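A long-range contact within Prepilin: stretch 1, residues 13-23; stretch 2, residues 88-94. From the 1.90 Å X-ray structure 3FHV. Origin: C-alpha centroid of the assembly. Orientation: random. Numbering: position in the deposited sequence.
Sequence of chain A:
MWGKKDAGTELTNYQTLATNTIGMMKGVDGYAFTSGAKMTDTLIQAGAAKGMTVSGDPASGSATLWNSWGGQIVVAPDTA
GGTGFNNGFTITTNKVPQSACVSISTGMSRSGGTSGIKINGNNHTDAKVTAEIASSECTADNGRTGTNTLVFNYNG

Stretch 1 (13-23) NYQTLATNTIG
Stretch 2 88-94: GFTITTN

Residues 13-23 are one run of a longer alpha-helix, with phi/psi near -65/-43 throughout and i to i-4 bonds such as Ala18 N to Tyr14 O at 3.0 Å. Residues 88-94 are extended, from -153/170 at Phe89 to -121/114 at Ile91, and the helix runs along this strand, nearly antiparallel to it, with 154° between their N-to-C directions and a closest axis approach of 9.8 Å. In register, Ala18 comes nearest Ile91, CA to CA 7.5 Å, and Thr21 nearest Phe89, CA to CA 8.6 Å.

The strand's alternation supplies the first rule: Phe89, Ile91 and Thr93 point toward the helix, while Thr92 and Asn94 point away. The helix answers with Tyr14, Leu17, Ala18, Thr21 and Ile22, a spacing that keeps returning to one side.

Ile91, m then t, extends its CD1 to the helix backbone, 3.7 Å from Ala18 N and 3.8 Å from Tyr14 O. The small Ala18 leaves its CB 3.8 Å from Ile91 CD1, and Leu17, t then p, brings its CG to 4.0 Å from that same CD1, although its CA-to-CB bond runs sideways.

Phe89 adopts p with chi2 of 91°. Thr21 CG2 sits over one face of its ring, 3.4 Å from the centroid and only 9° off the normal, a CH-pi contact. The m rotamer of Thr21 serves both its ends: OG1 donates to Leu17 O at 2.7 Å, while the methyl meets the ring. Ile22, m then t, packs at the ring edge, its CG1 3.8 Å from Phe89 CE2.

At the other end, Tyr14 (m, chi2 -50°) reaches along the strand, CD1 4.2 Å from Ile91 CG2, to bond its OH with OG1 of Thr93 (t) at 2.7 Å. This is the sole hydrogen bond between the stretches, a polar clasp finishing an apolar seam.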

# COMPACT_ATOMS: atom_id res chain seq x y z
N ASN A 13 -8.39 1.61 -0.29
CA ASN A 13 -8.04 0.99 0.99
C ASN A 13 -8.40 -0.49 1.02
O ASN A 13 -7.60 -1.32 1.45
CB ASN A 13 -8.71 1.71 2.17
CG ASN A 13 -7.96 2.96 2.60
OD1 ASN A 13 -6.75 3.07 2.39
ND2 ASN A 13 -8.66 3.90 3.23
N TYR A 14 -9.60 -0.82 0.56
CA TYR A 14 -10.02 -2.22 0.55
C TYR A 14 -9.21 -3.03 -0.45
O TYR A 14 -8.84 -4.16 -0.19
CB TYR A 14 -11.51 -2.35 0.23
CG TYR A 14 -12.39 -1.65 1.25
CD1 TYR A 14 -12.21 -1.87 2.62
CD2 TYR A 14 -13.35 -0.73 0.85
CE1 TYR A 14 -12.98 -1.18 3.57
CE2 TYR A 14 -14.12 -0.04 1.78
CZ TYR A 14 -13.92 -0.26 3.13
OH TYR A 14 -14.65 0.45 4.05
N GLN A 15 -8.93 -2.43 -1.61
CA GLN A 15 -8.18 -3.14 -2.63
C GLN A 15 -6.76 -3.45 -2.17
O GLN A 15 -6.28 -4.57 -2.35
CB GLN A 15 -8.18 -2.33 -3.94
CG GLN A 15 -9.53 -2.34 -4.65
CD GLN A 15 -9.60 -1.38 -5.82
OE1 GLN A 15 -8.58 -0.93 -6.32
NE2 GLN A 15 -10.82 -1.08 -6.28
N THR A 16 -6.10 -2.46 -1.57
CA THR A 16 -4.74 -2.67 -1.09
C THR A 16 -4.70 -3.60 0.12
O THR A 16 -3.78 -4.41 0.24
CB THR A 16 -4.04 -1.32 -0.74
OG1 THR A 16 -4.86 -0.55 0.15
CG2 THR A 16 -3.77 -0.51 -2.00
N LEU A 17 -5.69 -3.49 1.01
CA LEU A 17 -5.76 -4.36 2.18
C LEU A 17 -5.87 -5.80 1.69
O LEU A 17 -5.23 -6.70 2.23
CB LEU A 17 -6.98 -4.00 3.06
CG LEU A 17 -7.22 -4.87 4.30
CD1 LEU A 17 -6.02 -4.82 5.23
CD2 LEU A 17 -8.48 -4.40 5.02
N ALA A 18 -6.66 -6.02 0.65
CA ALA A 18 -6.82 -7.36 0.08
C ALA A 18 -5.48 -7.84 -0.48
O ALA A 18 -5.07 -8.96 -0.22
CB ALA A 18 -7.88 -7.34 -1.03
N THR A 19 -4.81 -6.99 -1.26
CA THR A 19 -3.52 -7.34 -1.83
C THR A 19 -2.51 -7.69 -0.74
O THR A 19 -1.78 -8.69 -0.85
CB THR A 19 -2.99 -6.20 -2.72
OG1 THR A 19 -3.83 -6.07 -3.87
CG2 THR A 19 -1.54 -6.48 -3.16
N ASN A 20 -2.47 -6.88 0.32
CA ASN A 20 -1.55 -7.13 1.43
C ASN A 20 -1.88 -8.44 2.12
O ASN A 20 -0.98 -9.20 2.50
CB ASN A 20 -1.61 -5.99 2.45
CG ASN A 20 -1.06 -4.69 1.89
OD1 ASN A 20 -0.19 -4.70 1.02
ND2 ASN A 20 -1.56 -3.58 2.40
N THR A 21 -3.17 -8.71 2.30
CA THR A 21 -3.59 -9.94 2.94
C THR A 21 -3.20 -11.15 2.10
O THR A 21 -2.72 -12.15 2.63
CB THR A 21 -5.12 -9.93 3.18
OG1 THR A 21 -5.47 -8.79 3.99
CG2 THR A 21 -5.56 -11.20 3.91
N ILE A 22 -3.40 -11.07 0.79
CA ILE A 22 -3.03 -12.19 -0.09
C ILE A 22 -1.52 -12.42 0.05
O ILE A 22 -1.06 -13.57 0.13
CB ILE A 22 -3.40 -11.88 -1.56
CG1 ILE A 22 -4.92 -11.96 -1.72
CG2 ILE A 22 -2.70 -12.87 -2.50
CD1 ILE A 22 -5.45 -11.32 -2.98
N GLY A 23 -0.75 -11.34 0.09
CA GLY A 23 0.69 -11.46 0.23
C GLY A 23 1.07 -12.14 1.54
O GLY A 23 1.94 -13.02 1.56
N GLY A 88 -9.58 -19.05 1.50
CA GLY A 88 -9.71 -17.62 1.31
C GLY A 88 -10.01 -16.84 2.57
O GLY A 88 -9.87 -17.35 3.69
N PHE A 89 -10.41 -15.59 2.39
CA PHE A 89 -10.74 -14.72 3.50
C PHE A 89 -11.74 -13.71 2.99
O PHE A 89 -11.99 -13.62 1.79
CB PHE A 89 -9.48 -14.01 4.03
CG PHE A 89 -8.82 -13.11 3.02
CD1 PHE A 89 -9.17 -11.76 2.92
CD2 PHE A 89 -7.85 -13.61 2.15
CE1 PHE A 89 -8.56 -10.93 1.97
CE2 PHE A 89 -7.24 -12.79 1.21
CZ PHE A 89 -7.60 -11.45 1.12
N THR A 90 -12.33 -12.95 3.91
CA THR A 90 -13.30 -11.93 3.56
C THR A 90 -12.89 -10.62 4.21
O THR A 90 -12.22 -10.61 5.24
CB THR A 90 -14.72 -12.25 4.06
OG1 THR A 90 -14.69 -12.47 5.48
CG2 THR A 90 -15.29 -13.48 3.37
N ILE A 91 -13.27 -9.51 3.59
CA ILE A 91 -13.04 -8.19 4.17
C ILE A 91 -14.45 -7.64 4.30
O ILE A 91 -15.13 -7.43 3.29
CB ILE A 91 -12.23 -7.25 3.25
CG1 ILE A 91 -10.81 -7.80 3.03
CG2 ILE A 91 -12.14 -5.85 3.89
CD1 ILE A 91 -9.94 -6.89 2.17
N THR A 92 -14.89 -7.45 5.53
CA THR A 92 -16.22 -6.93 5.81
C THR A 92 -16.10 -5.50 6.30
O THR A 92 -15.25 -5.20 7.14
CB THR A 92 -16.92 -7.77 6.92
OG1 THR A 92 -17.05 -9.12 6.48
CG2 THR A 92 -18.31 -7.20 7.23
N THR A 93 -16.95 -4.62 5.79
CA THR A 93 -16.94 -3.23 6.24
C THR A 93 -18.39 -2.86 6.59
O THR A 93 -19.30 -3.06 5.78
CB THR A 93 -16.35 -2.29 5.16
OG1 THR A 93 -16.36 -0.94 5.65
CG2 THR A 93 -17.12 -2.40 3.84
N ASN A 94 -18.57 -2.34 7.79
CA ASN A 94 -19.89 -2.00 8.33
C ASN A 94 -20.35 -0.54 8.35
O ASN A 94 -19.54 0.38 8.32
CB ASN A 94 -19.98 -2.53 9.77
CG ASN A 94 -19.77 -4.02 9.85
OD1 ASN A 94 -20.66 -4.80 9.52
ND2 ASN A 94 -18.59 -4.43 10.29